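Local structure of nicotinate-nucleotide pyrophosphorylase (Pyrococcus furiosus, 2I14) at the PCP site, the interface of chains A and B and the interface of chains A and C. The protein acts as a nicotinate-nucleotide pyrophosphorylase, a phosphoribosyltransferase of NAD biosynthesis that probably couples nicotinate to phosphoribosyl pyrophosphate to form nicotinate mononucleotide. Residues are numbered along the deposited sequence; one frame, centred on the assembly and turned at random. Chains: chain A/B/C, Nicotinate-nucleotide pyrophosphorylase.

Contacts 1, 2 and 3 all involve the pairing of chains A and B, while contact 4 joins A to C. Contact 1 lies about 25 Å from contact 3 and 46 Å from contact 2, measured between C-alpha centres. Contacts 2 and 3 are 22 Å apart. A:Arg143 and A:His144 serve contact 1, and B:Arg143 and B:His144 serve contact 3. Helix 184-190 feeds contacts 1 and 2, and helix 26-37 also enters both. Ligand binding and pairing are therefore built on common elements. Contact 4 is 31 Å from contact 1 and 72 Å from contact 2, and links chains in the deposited hexamer.

Contact 1: the PCP site. Residues chain A 140, 143-144, 183-184, 239, 241, 274-277, 293, 295-296; chain B 27. With PCP (1-alpha-pyrophosphoryl-2-alpha,3-alpha-dihydroxy-4-beta-cyclopentane-methanol-5-phosphate), chain D.
This is the phosphoribosyl pyrophosphate site of a type II phosphoribosyltransferase barrel, completed by a tyrosine from the neighbouring chain. PCP, a carbocyclic analogue of that substrate, fills it but is poorly ordered. Its 5-phosphate sits in a glycine cradle. The amide N of A:Gly296 donates to PCP O1P at 2.6 Å, nearly straight (178° at H). The N of A:Gly276 donates to PCP O3P at 3.1 Å. Helix 296-299 starts here, and its N-terminus would probably help hold the negative charge. The ring hydroxyl PCP O2 lies over the flat face of the A:Arg143 guanidinium, 2.8 Å from A:Arg143 NE, not in line with its N-H groups. A:Phe140 turns its ring edge toward the cyclopentane, with A:Phe140 CB 3.5 Å from PCP C3. At the pyrophosphate, the backbone N of A:His184 donates to the beta-phosphate PCP O1B at 2.8 Å. NH2 of A:Arg239 forms a salt bridge with the alpha-phosphate PCP O2A at 3.6 Å. A:Asp241 and A:His184 are also zinc ligands. A:Asp241 OD1 and PCP O2A are both acceptors, and a cation such as the zinc may lie between or near them. B:Tyr27 crosses A:Arg143 and donates from OH to PCP O2B at 2.7 Å, while A:Pro183 CG packs on its CD1. A phenylalanine here would lose that hydroxyl and would probably weaken the grip on the beta-phosphate. The site holds the phosphoribosyl donor for transfer, using two chains.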
loop_
_atom_site.group_PDB
_atom_site.type_symbol
_atom_site.label_atom_id
_atom_site.label_comp_id
_atom_site.label_asym_id
_atom_site.label_seq_id
_atom_site.Cartn_x
_atom_site.Cartn_y
_atom_site.Cartn_z
ATOM N N PHE A 140 -19.402 -20.764 20.501
ATOM C CA PHE A 140 -18.529 -21.178 21.593
ATOM C C PHE A 140 -17.963 -19.973 22.331
ATOM O O PHE A 140 -17.208 -20.126 23.296
ATOM C CB PHE A 140 -17.321 -21.935 21.045
ATOM C CG PHE A 140 -17.611 -23.327 20.573
ATOM C CD1 PHE A 140 -18.889 -23.872 20.669
ATOM C CD2 PHE A 140 -16.572 -24.115 20.060
ATOM C CE1 PHE A 140 -19.130 -25.188 20.263
ATOM C CE2 PHE A 140 -16.795 -25.418 19.655
ATOM C CZ PHE A 140 -18.075 -25.964 19.753
ATOM N N ARG A 143 -17.309 -17.343 26.570
ATOM C CA ARG A 143 -16.241 -17.271 27.566
ATOM C C ARG A 143 -15.501 -15.953 27.465
ATOM O O ARG A 143 -14.747 -15.590 28.346
ATOM C CB ARG A 143 -15.232 -18.409 27.398
ATOM C CG ARG A 143 -14.563 -18.414 26.053
ATOM C CD ARG A 143 -13.231 -19.158 26.029
ATOM N NE ARG A 143 -13.248 -20.531 26.562
ATOM C CZ ARG A 143 -14.294 -21.364 26.581
ATOM N NH1 ARG A 143 -15.477 -20.989 26.100
ATOM N NH2 ARG A 143 -14.151 -22.594 27.061
ATOM N N HIS A 144 -15.704 -15.229 26.380
ATOM C CA HIS A 144 -14.999 -13.973 26.231
ATOM C C HIS A 144 -15.828 -12.776 26.680
ATOM O O HIS A 144 -15.374 -11.646 26.575
ATOM C CB HIS A 144 -14.552 -13.778 24.781
ATOM C CG HIS A 144 -13.751 -14.915 24.230
ATOM N ND1 HIS A 144 -14.315 -15.924 23.485
ATOM C CD2 HIS A 144 -12.424 -15.188 24.290
ATOM C CE1 HIS A 144 -13.371 -16.770 23.104
ATOM N NE2 HIS A 144 -12.214 -16.345 23.578
ATOM N N PRO A 183 -12.747 -30.845 26.516
ATOM C CA PRO A 183 -11.821 -29.801 26.948
ATOM C C PRO A 183 -10.409 -30.378 26.963
ATOM O O PRO A 183 -10.225 -31.592 26.891
ATOM C CB PRO A 183 -12.301 -29.469 28.359
ATOM C CG PRO A 183 -13.708 -29.904 28.369
ATOM C CD PRO A 183 -13.646 -31.199 27.622
ATOM N N HIS A 184 -9.419 -29.500 27.053
ATOM C CA HIS A 184 -8.029 -29.912 27.118
ATOM C C HIS A 184 -7.760 -30.360 28.534
ATOM O O HIS A 184 -6.886 -31.187 28.785
ATOM C CB HIS A 184 -7.116 -28.738 26.790
ATOM C CG HIS A 184 -6.725 -28.671 25.351
ATOM N ND1 HIS A 184 -5.734 -29.466 24.818
ATOM C CD2 HIS A 184 -7.223 -27.946 24.323
ATOM C CE1 HIS A 184 -5.640 -29.232 23.523
ATOM N NE2 HIS A 184 -6.532 -28.315 23.198
ATOM N N ARG A 239 -11.568 -33.044 16.384
ATOM C CA ARG A 239 -11.513 -31.580 16.470
ATOM C C ARG A 239 -10.102 -31.027 16.363
ATOM O O ARG A 239 -9.197 -31.479 17.063
ATOM C CB ARG A 239 -12.130 -31.084 17.783
ATOM C CG ARG A 239 -12.530 -29.614 17.756
ATOM C CD ARG A 239 -13.162 -29.152 19.067
ATOM N NE ARG A 239 -12.164 -28.672 20.026
ATOM C CZ ARG A 239 -12.446 -28.202 21.240
ATOM N NH1 ARG A 239 -13.697 -28.145 21.671
ATOM N NH2 ARG A 239 -11.472 -27.773 22.021
ATOM N N ASP A 241 -7.879 -27.575 16.689
ATOM C CA ASP A 241 -7.864 -26.225 17.237
ATOM C C ASP A 241 -6.414 -25.807 17.421
ATOM O O ASP A 241 -6.033 -25.252 18.451
ATOM C CB ASP A 241 -8.606 -26.174 18.586
ATOM C CG ASP A 241 -7.939 -27.022 19.658
ATOM O OD1 ASP A 241 -8.136 -26.757 20.865
ATOM O OD2 ASP A 241 -7.215 -27.964 19.286
ATOM N N SER A 274 -12.229 -25.457 15.318
ATOM C CA SER A 274 -12.618 -24.325 16.108
ATOM C C SER A 274 -11.313 -23.657 16.522
ATOM O O SER A 274 -10.253 -24.283 16.499
ATOM C CB SER A 274 -13.397 -24.790 17.336
ATOM O OG SER A 274 -12.531 -25.438 18.254
ATOM N N GLY A 275 -11.385 -22.380 16.882
ATOM C CA GLY A 275 -10.182 -21.698 17.299
ATOM C C GLY A 275 -9.912 -20.440 16.514
ATOM O O GLY A 275 -9.486 -20.491 15.361
ATOM N N GLY A 276 -10.169 -19.313 17.173
ATOM C CA GLY A 276 -9.956 -18.002 16.591
ATOM C C GLY A 276 -10.124 -17.924 15.094
ATOM O O GLY A 276 -9.144 -17.899 14.358
ATOM N N LEU A 277 -11.362 -17.900 14.628
ATOM C CA LEU A 277 -11.579 -17.807 13.197
ATOM C C LEU A 277 -12.760 -16.928 12.800
ATOM O O LEU A 277 -13.788 -16.899 13.453
ATOM C CB LEU A 277 -11.687 -19.212 12.574
ATOM C CG LEU A 277 -12.360 -20.366 13.317
ATOM C CD1 LEU A 277 -13.861 -20.240 13.218
ATOM C CD2 LEU A 277 -11.893 -21.683 12.703
ATOM N N GLY A 293 -16.538 -24.389 14.865
ATOM C CA GLY A 293 -16.743 -23.969 16.243
ATOM C C GLY A 293 -16.239 -22.529 16.320
ATOM O O GLY A 293 -15.026 -22.275 16.305
ATOM N N GLY A 295 -15.904 -18.792 18.252
ATOM C CA GLY A 295 -16.013 -18.083 19.503
ATOM C C GLY A 295 -16.201 -16.573 19.407
ATOM O O GLY A 295 -17.289 -16.069 19.070
ATOM N N GLY A 296 -15.126 -15.852 19.722
ATOM C CA GLY A 296 -15.128 -14.398 19.726
ATOM C C GLY A 296 -15.681 -13.627 18.546
ATOM O O GLY A 296 -16.346 -12.620 18.755
ATOM N N TYR B 27 -19.710 -29.055 27.654
ATOM C CA TYR B 27 -18.562 -29.947 27.697
ATOM C C TYR B 27 -17.704 -29.835 28.955
ATOM O O TYR B 27 -16.748 -30.581 29.122
ATOM C CB TYR B 27 -17.693 -29.797 26.437
ATOM C CG TYR B 27 -16.746 -28.623 26.402
ATOM C CD1 TYR B 27 -15.508 -28.743 25.781
ATOM C CD2 TYR B 27 -17.094 -27.390 26.957
ATOM C CE1 TYR B 27 -14.637 -27.672 25.709
ATOM C CE2 TYR B 27 -16.229 -26.308 26.890
ATOM C CZ TYR B 27 -15.001 -26.453 26.263
ATOM O OH TYR B 27 -14.144 -25.377 26.166
HETATM C C1 PCP D . -11.559 -22.222 22.439
HETATM C C2 PCP D . -12.900 -21.758 23.050
HETATM C C3 PCP D . -13.975 -22.298 22.075
HETATM C C4 PCP D . -13.319 -22.214 20.679
HETATM C C5 PCP D . -11.888 -22.473 21.002
HETATM C CP PCP D . -13.548 -20.871 19.916
HETATM O O1 PCP D . -11.130 -23.576 22.995
HETATM O O2 PCP D . -13.087 -22.299 24.361
HETATM O O3 PCP D . -14.331 -23.670 22.328
HETATM O OP PCP D . -13.039 -19.665 20.588
HETATM P P PCP D . -12.353 -18.413 19.792
HETATM O O1P PCP D . -12.926 -17.176 20.365
HETATM O O2P PCP D . -12.700 -18.586 18.346
HETATM O O3P PCP D . -10.890 -18.514 20.063
HETATM P PA PCP D . -9.788 -24.339 22.610
HETATM O O1A PCP D . -8.646 -23.370 22.862
HETATM O O2A PCP D . -9.914 -24.698 21.144
HETATM O O3A PCP D . -9.801 -25.572 23.571
HETATM P PB PCP D . -10.244 -25.871 25.025
HETATM O O1B PCP D . -9.814 -27.226 25.474
HETATM O O2B PCP D . -11.686 -25.845 25.168
HETATM O O3B PCP D . -9.680 -24.869 25.977
#

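Contact 2: the interface of chains A and B. Residues chain A 35, 101, 310, 313, 318; chain B 185, 188-189.
In the two-fold pairing typical of type II phosphoribosyltransferases, helix 184-190 of chain B lies against helix 101-104 and strand 307-313 of chain A. The contact is apolar, and none of the nitrogens or oxygens bond across it. The tight part centres on B:Ala185. B:Ala185 CB rests over the face of the A:Tyr101 ring, 3.7 Å from the ring centre and displaced toward the phenol end, in a CH-pi contact. The nearest ring atom is A:Tyr101 CZ, 3.4 Å from B:Ala185 CB. A:Tyr101 has CG anti to its backbone N (chi1 -178°), which turns a ring face to B:Ala185 CB, with A:Leu35 CD1 in plane at its edge. An alanine here would remove the whole ring and would probably leave B:Ala185 poorly packed. The second tight point is the tip of A:Ile310. Its CG1 is flanked by both backbone N and carbonyl carbon (chi1 35°). From there A:Ile310 CD1 reaches three helix residues, lying 3.6 Å from B:Ala185 CA, 3.7 Å from B:Ile188 CB and 3.8 Å from B:Thr189 CG2. A:Ile310 and B:Ile188 run antiparallel, flank to flank. The loose part lies beyond B:Ile188. B:Ile188 CG2 meets A:Ile318 CG2 at 3.9 Å and A:Val313 CG2 at 4.2 Å, each through one methyl branch. At the other margin the A:Leu35 side chain lies crosswise over B:Thr189. Its CD2 faces the threonine hydroxyl OG1 rather than a methyl.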
loop_
_atom_site.group_PDB
_atom_site.type_symbol
_atom_site.label_atom_id
_atom_site.label_comp_id
_atom_site.label_asym_id
_atom_site.label_seq_id
_atom_site.Cartn_x
_atom_site.Cartn_y
_atom_site.Cartn_z
ATOM N N LEU A 35 -38.589 18.822 31.449
ATOM C CA LEU A 35 -39.885 18.614 30.805
ATOM C C LEU A 35 -41.059 18.517 31.765
ATOM O O LEU A 35 -42.116 19.094 31.526
ATOM C CB LEU A 35 -39.850 17.334 29.977
ATOM C CG LEU A 35 -38.955 17.311 28.743
ATOM C CD1 LEU A 35 -38.902 15.895 28.194
ATOM C CD2 LEU A 35 -39.492 18.282 27.705
ATOM N N TYR A 101 -42.313 12.118 25.190
ATOM C CA TYR A 101 -40.904 11.808 25.404
ATOM C C TYR A 101 -40.640 11.726 26.896
ATOM O O TYR A 101 -39.821 10.927 27.351
ATOM C CB TYR A 101 -39.981 12.870 24.803
ATOM C CG TYR A 101 -38.528 12.500 24.990
ATOM C CD1 TYR A 101 -37.948 11.499 24.219
ATOM C CD2 TYR A 101 -37.758 13.071 26.009
ATOM C CE1 TYR A 101 -36.643 11.067 24.459
ATOM C CE2 TYR A 101 -36.451 12.645 26.259
ATOM C CZ TYR A 101 -35.904 11.641 25.479
ATOM O OH TYR A 101 -34.630 11.183 25.721
ATOM N N ILE A 310 -36.056 11.438 17.604
ATOM C CA ILE A 310 -37.406 11.930 17.322
ATOM C C ILE A 310 -37.438 12.534 15.917
ATOM O O ILE A 310 -36.725 13.484 15.613
ATOM C CB ILE A 310 -37.854 12.966 18.376
ATOM C CG1 ILE A 310 -36.664 13.807 18.818
ATOM C CG2 ILE A 310 -38.428 12.256 19.585
ATOM C CD1 ILE A 310 -36.931 14.595 20.081
ATOM N N VAL A 313 -42.796 15.484 15.879
ATOM C CA VAL A 313 -43.336 15.989 17.136
ATOM C C VAL A 313 -44.707 16.612 16.885
ATOM O O VAL A 313 -44.817 17.620 16.189
ATOM C CB VAL A 313 -42.410 17.057 17.747
ATOM C CG1 VAL A 313 -42.874 17.411 19.157
ATOM C CG2 VAL A 313 -40.984 16.551 17.761
ATOM N N ILE A 318 -39.982 16.700 12.092
ATOM C CA ILE A 318 -38.783 17.380 12.573
ATOM C C ILE A 318 -37.776 16.424 13.200
ATOM O O ILE A 318 -38.126 15.625 14.066
ATOM C CB ILE A 318 -39.147 18.500 13.593
ATOM C CG1 ILE A 318 -39.548 19.761 12.823
ATOM C CG2 ILE A 318 -37.979 18.796 14.526
ATOM C CD1 ILE A 318 -39.943 20.931 13.695
ATOM N N ALA B 185 -32.897 15.297 22.243
ATOM C CA ALA B 185 -34.328 15.188 22.467
ATOM C C ALA B 185 -34.824 16.395 23.248
ATOM O O ALA B 185 -35.844 16.989 22.897
ATOM C CB ALA B 185 -34.645 13.908 23.223
ATOM N N ILE B 188 -35.052 19.427 21.052
ATOM C CA ILE B 188 -36.059 19.259 20.001
ATOM C C ILE B 188 -37.509 19.252 20.496
ATOM O O ILE B 188 -38.385 19.806 19.832
ATOM C CB ILE B 188 -35.823 17.975 19.166
ATOM C CG1 ILE B 188 -34.483 18.063 18.429
ATOM C CG2 ILE B 188 -36.944 17.798 18.161
ATOM C CD1 ILE B 188 -34.209 16.891 17.512
ATOM N N THR B 189 -37.780 18.633 21.648
ATOM C CA THR B 189 -39.154 18.614 22.169
ATOM C C THR B 189 -39.503 20.017 22.662
ATOM O O THR B 189 -40.599 20.502 22.408
ATOM C CB THR B 189 -39.349 17.594 23.343
ATOM O OG1 THR B 189 -38.752 18.101 24.541
ATOM C CG2 THR B 189 -38.719 16.247 23.005
#

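Contact 3: the interface of chains A and B. Residues chain A 67, 109-110, 112-114, 116-117, 149, 303; chain B 143-147.
The best-held polar atom is the carbonyl O of A:Leu112: OG of A:Ser116 bonds it at 2.6 Å, and that residue's backbone N also lies close. The hydroxyl comes from above the carbonyl plane, 47° out of it. The bond spans one helical turn and ties the serine to its own helix. Across the interface, A:Gln117 stretches fully extended, with CG anti to its backbone N. A:Gln117 NE2 lies 2.9 Å from the backbone N of B:His146. Both would be donors as modelled, so the amide may be turned over, which would present OE1 instead. B:Met145, bent at chi2 and chi3, crosses this side chain obliquely. B:Met145 CE lies 3.5 Å from A:Gln117 CD, and SD 3.5 Å from A:Pro303 CG. B:His146 and A:Glu67 meet tip to tip, with the carboxylate carbon at the ring edge and CD 3.6 Å from CE1. The carboxylate would probably favour a protonated ring. A:Ile149 CG2 lies alongside B:His146 CB at 3.8 Å. The lack of a side chain at A:Gly113 probably helps the backbone of B:Arg143 to B:Met145 lie close. The site sets long helix 108-131 of chain A against the B segment running from 3-10 helix 141-144 into 147-149, whose first residues also line chain B's own ligand pocket.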
loop_
_atom_site.group_PDB
_atom_site.type_symbol
_atom_site.label_atom_id
_atom_site.label_comp_id
_atom_site.label_asym_id
_atom_site.label_seq_id
_atom_site.Cartn_x
_atom_site.Cartn_y
_atom_site.Cartn_z
ATOM N N GLU A 67 -37.088 -8.412 23.942
ATOM C CA GLU A 67 -36.720 -7.722 25.165
ATOM C C GLU A 67 -37.180 -6.269 25.185
ATOM O O GLU A 67 -37.556 -5.758 26.231
ATOM C CB GLU A 67 -35.211 -7.755 25.382
ATOM C CG GLU A 67 -34.617 -9.132 25.581
ATOM C CD GLU A 67 -33.227 -9.065 26.198
ATOM O OE1 GLU A 67 -32.405 -8.249 25.735
ATOM O OE2 GLU A 67 -32.946 -9.826 27.144
ATOM N N THR A 109 -31.019 4.246 26.841
ATOM C CA THR A 109 -29.849 3.504 27.272
ATOM C C THR A 109 -30.068 1.987 27.331
ATOM O O THR A 109 -29.153 1.184 27.065
ATOM C CB THR A 109 -29.409 4.003 28.636
ATOM O OG1 THR A 109 -29.391 5.434 28.617
ATOM C CG2 THR A 109 -28.019 3.475 28.976
ATOM N N ALA A 110 -31.283 1.593 27.669
ATOM C CA ALA A 110 -31.584 0.185 27.775
ATOM C C ALA A 110 -32.024 -0.417 26.453
ATOM O O ALA A 110 -31.456 -1.403 26.004
ATOM C CB ALA A 110 -32.656 -0.034 28.837
ATOM N N LEU A 112 -31.751 0.658 23.236
ATOM C CA LEU A 112 -30.715 0.655 22.210
ATOM C C LEU A 112 -29.683 -0.437 22.486
ATOM O O LEU A 112 -29.265 -1.144 21.585
ATOM C CB LEU A 112 -30.018 2.016 22.130
ATOM C CG LEU A 112 -30.814 3.168 21.520
ATOM C CD1 LEU A 112 -29.943 4.416 21.460
ATOM C CD2 LEU A 112 -31.295 2.777 20.129
ATOM N N GLY A 113 -29.262 -0.582 23.731
ATOM C CA GLY A 113 -28.293 -1.624 24.028
ATOM C C GLY A 113 -28.848 -3.010 23.716
ATOM O O GLY A 113 -28.138 -3.909 23.261
ATOM N N MET A 114 -30.140 -3.180 23.955
ATOM C CA MET A 114 -30.788 -4.448 23.698
ATOM C C MET A 114 -30.798 -4.779 22.210
ATOM O O MET A 114 -30.562 -5.927 21.818
ATOM C CB MET A 114 -32.215 -4.438 24.260
ATOM C CG MET A 114 -32.256 -4.326 25.793
ATOM S SD MET A 114 -33.861 -4.712 26.593
ATOM C CE MET A 114 -34.791 -3.278 26.253
ATOM N N SER A 116 -28.816 -3.175 19.794
ATOM C CA SER A 116 -27.438 -3.062 19.333
ATOM C C SER A 116 -26.496 -4.256 19.411
ATOM O O SER A 116 -25.961 -4.700 18.392
ATOM C CB SER A 116 -26.778 -1.886 20.029
ATOM O OG SER A 116 -27.508 -0.717 19.753
ATOM N N GLN A 117 -26.271 -4.781 20.602
ATOM C CA GLN A 117 -25.331 -5.877 20.723
ATOM C C GLN A 117 -25.867 -7.196 20.153
ATOM O O GLN A 117 -25.115 -7.996 19.590
ATOM C CB GLN A 117 -24.930 -6.027 22.189
ATOM C CG GLN A 117 -23.663 -6.837 22.418
ATOM C CD GLN A 117 -23.290 -6.957 23.906
ATOM O OE1 GLN A 117 -22.272 -7.569 24.247
ATOM N NE2 GLN A 117 -24.110 -6.367 24.792
ATOM N N ILE A 149 -24.629 -11.909 30.428
ATOM C CA ILE A 149 -25.244 -11.882 29.112
ATOM C C ILE A 149 -25.067 -13.162 28.299
ATOM O O ILE A 149 -25.511 -13.239 27.146
ATOM C CB ILE A 149 -24.757 -10.645 28.291
ATOM C CG1 ILE A 149 -23.234 -10.640 28.203
ATOM C CG2 ILE A 149 -25.260 -9.355 28.934
ATOM C CD1 ILE A 149 -22.689 -9.615 27.231
ATOM N N PRO A 303 -21.240 -4.100 18.185
ATOM C CA PRO A 303 -22.639 -3.666 18.219
ATOM C C PRO A 303 -23.001 -2.884 16.960
ATOM O O PRO A 303 -22.120 -2.451 16.223
ATOM C CB PRO A 303 -22.685 -2.770 19.442
ATOM C CG PRO A 303 -21.643 -3.366 20.328
ATOM C CD PRO A 303 -20.528 -3.658 19.393
ATOM N N ARG B 143 -24.793 2.641 25.990
ATOM C CA ARG B 143 -25.990 2.527 25.147
ATOM C C ARG B 143 -25.764 1.529 24.014
ATOM O O ARG B 143 -26.708 1.099 23.368
ATOM C CB ARG B 143 -26.385 3.873 24.535
ATOM C CG ARG B 143 -25.304 4.457 23.677
ATOM C CD ARG B 143 -25.827 5.479 22.682
ATOM N NE ARG B 143 -26.671 6.548 23.234
ATOM C CZ ARG B 143 -26.605 7.052 24.468
ATOM N NH1 ARG B 143 -25.732 6.598 25.368
ATOM N NH2 ARG B 143 -27.404 8.054 24.792
ATOM N N HIS B 144 -24.518 1.159 23.774
ATOM C CA HIS B 144 -24.253 0.226 22.693
ATOM C C HIS B 144 -24.156 -1.227 23.170
ATOM O O HIS B 144 -23.868 -2.127 22.379
ATOM C CB HIS B 144 -22.966 0.612 21.953
ATOM C CG HIS B 144 -22.931 2.033 21.482
ATOM N ND1 HIS B 144 -22.325 3.043 22.200
ATOM C CD2 HIS B 144 -23.397 2.608 20.348
ATOM C CE1 HIS B 144 -22.413 4.175 21.528
ATOM N NE2 HIS B 144 -23.058 3.941 20.399
ATOM N N MET B 145 -24.384 -1.466 24.458
ATOM C CA MET B 145 -24.314 -2.830 24.960
ATOM C C MET B 145 -25.529 -3.138 25.817
ATOM O O MET B 145 -26.317 -2.248 26.129
ATOM C CB MET B 145 -23.034 -3.029 25.770
ATOM C CG MET B 145 -21.741 -2.697 25.019
ATOM S SD MET B 145 -21.281 -3.862 23.727
ATOM C CE MET B 145 -20.385 -5.121 24.721
ATOM N N HIS B 146 -25.687 -4.404 26.185
ATOM C CA HIS B 146 -26.812 -4.825 27.026
ATOM C C HIS B 146 -26.769 -4.167 28.411
ATOM O O HIS B 146 -25.739 -4.184 29.100
ATOM C CB HIS B 146 -26.800 -6.350 27.208
ATOM C CG HIS B 146 -28.108 -6.918 27.676
ATOM N ND1 HIS B 146 -29.171 -7.149 26.825
ATOM C CD2 HIS B 146 -28.532 -7.270 28.912
ATOM C CE1 HIS B 146 -30.194 -7.619 27.517
ATOM N NE2 HIS B 146 -29.833 -7.703 28.787
ATOM N N PRO B 147 -27.899 -3.592 28.840
ATOM C CA PRO B 147 -28.013 -2.921 30.141
ATOM C C PRO B 147 -27.578 -3.786 31.309
ATOM O O PRO B 147 -27.030 -3.281 32.295
ATOM C CB PRO B 147 -29.489 -2.539 30.212
ATOM C CG PRO B 147 -30.151 -3.576 29.340
ATOM C CD PRO B 147 -29.204 -3.665 28.169
#

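Contact 4: the interface of chains A and C. Residues chain A 259, 263; chain C 317, 328, 340-342, 345.
The end of helix 250-263 in chain A packs on a small zinc-binding module of chain C. Strands 328-333 and 338-342 belong to it, and C:Cys333 and C:His337 are among the zinc ligands. This contact is part of the deposited hexamer; the structure alone does not show that it forms in solution.

The first kind of interaction is aliphatic packing on an aromatic rim. A:Trp259 has CG anti to its backbone N (chi1 178°), which sends the indole outward. Its far rim meets the aliphatic part of C:Lys328, from CG to CE. The lysine chain, bent at chi2 and chi4, brings C:Lys328 CG to the six-membered ring's edge, in plane, 3.4 Å from A:Trp259 CZ2. C:Pro342 abuts the same rim, with CG 3.7 Å from A:Trp259 CH2. One indole face is covered by CG2 of A:Val263 from its own chain, which should help to fix the ring's rotation.

As to polar contact, no N or O pair comes within bonding distance. NZ of C:Lys345 points toward the helix end at A:Val263.

The remaining kind is aliphatic on aliphatic. CG2 of A:Val263 lies 3.7 Å from C:Lys328 CE. The other branch, A:Val263 CG1, points to C:Pro317 and lies 4.0 Å from its CB.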
loop_
_atom_site.group_PDB
_atom_site.type_symbol
_atom_site.label_atom_id
_atom_site.label_comp_id
_atom_site.label_asym_id
_atom_site.label_seq_id
_atom_site.Cartn_x
_atom_site.Cartn_y
_atom_site.Cartn_z
ATOM N N TRP A 259 -5.771 -36.946 5.188
ATOM C CA TRP A 259 -4.996 -37.951 4.490
ATOM C C TRP A 259 -4.624 -39.094 5.402
ATOM O O TRP A 259 -5.035 -40.229 5.173
ATOM C CB TRP A 259 -3.737 -37.341 3.899
ATOM C CG TRP A 259 -2.864 -38.334 3.196
ATOM C CD1 TRP A 259 -1.750 -38.941 3.693
ATOM C CD2 TRP A 259 -3.008 -38.797 1.855
ATOM N NE1 TRP A 259 -1.185 -39.744 2.744
ATOM C CE2 TRP A 259 -1.937 -39.676 1.603
ATOM C CE3 TRP A 259 -3.942 -38.552 0.834
ATOM C CZ2 TRP A 259 -1.767 -40.315 0.370
ATOM C CZ3 TRP A 259 -3.774 -39.186 -0.393
ATOM C CH2 TRP A 259 -2.693 -40.057 -0.613
ATOM N N VAL A 263 -5.778 -42.745 4.356
ATOM C CA VAL A 263 -4.810 -43.790 4.035
ATOM C C VAL A 263 -5.005 -45.008 4.933
ATOM O O VAL A 263 -5.064 -46.141 4.449
ATOM C CB VAL A 263 -3.347 -43.286 4.184
ATOM C CG1 VAL A 263 -2.418 -44.442 4.499
ATOM C CG2 VAL A 263 -2.886 -42.653 2.893
ATOM N N PRO C 317 2.736 -47.293 6.408
ATOM C CA PRO C 317 2.591 -45.857 6.130
ATOM C C PRO C 317 3.076 -44.969 7.279
ATOM O O PRO C 317 2.431 -44.901 8.329
ATOM C CB PRO C 317 1.092 -45.700 5.905
ATOM C CG PRO C 317 0.672 -47.054 5.418
ATOM C CD PRO C 317 1.427 -47.965 6.333
ATOM N N LYS C 328 2.067 -43.681 -3.029
ATOM C CA LYS C 328 0.973 -43.233 -3.869
ATOM C C LYS C 328 1.261 -42.980 -5.345
ATOM O O LYS C 328 2.405 -43.054 -5.807
ATOM C CB LYS C 328 0.334 -41.988 -3.252
ATOM C CG LYS C 328 -0.599 -42.290 -2.086
ATOM C CD LYS C 328 0.141 -42.805 -0.843
ATOM C CE LYS C 328 -0.743 -43.684 0.072
ATOM N NZ LYS C 328 -1.035 -45.051 -0.473
ATOM N N VAL C 340 -3.872 -36.877 -6.693
ATOM C CA VAL C 340 -2.960 -37.740 -5.960
ATOM C C VAL C 340 -3.783 -38.655 -5.079
ATOM O O VAL C 340 -4.551 -38.194 -4.255
ATOM C CB VAL C 340 -1.999 -36.946 -5.068
ATOM C CG1 VAL C 340 -1.189 -37.912 -4.197
ATOM C CG2 VAL C 340 -1.060 -36.107 -5.924
ATOM N N VAL C 341 -3.627 -39.958 -5.270
ATOM C CA VAL C 341 -4.368 -40.939 -4.489
ATOM C C VAL C 341 -3.442 -42.045 -4.024
ATOM O O VAL C 341 -2.329 -42.197 -4.538
ATOM C CB VAL C 341 -5.512 -41.587 -5.311
ATOM C CG1 VAL C 341 -6.626 -40.589 -5.530
ATOM C CG2 VAL C 341 -4.977 -42.078 -6.643
ATOM N N PRO C 342 -3.890 -42.821 -3.027
ATOM C CA PRO C 342 -3.106 -43.931 -2.484
ATOM C C PRO C 342 -2.956 -45.016 -3.546
ATOM O O PRO C 342 -3.888 -45.260 -4.310
ATOM C CB PRO C 342 -3.949 -44.392 -1.298
ATOM C CG PRO C 342 -4.651 -43.142 -0.871
ATOM C CD PRO C 342 -5.073 -42.563 -2.188
ATOM N N LYS C 345 -5.390 -47.938 -4.338
ATOM C CA LYS C 345 -6.585 -47.706 -5.144
ATOM C C LYS C 345 -6.154 -47.325 -6.560
ATOM O O LYS C 345 -5.001 -46.949 -6.785
ATOM C CB LYS C 345 -7.432 -46.581 -4.536
ATOM C CG LYS C 345 -7.968 -46.868 -3.122
ATOM C CD LYS C 345 -6.864 -46.856 -2.056
ATOM C CE LYS C 345 -7.408 -47.190 -0.667
ATOM N NZ LYS C 345 -6.336 -47.252 0.376
#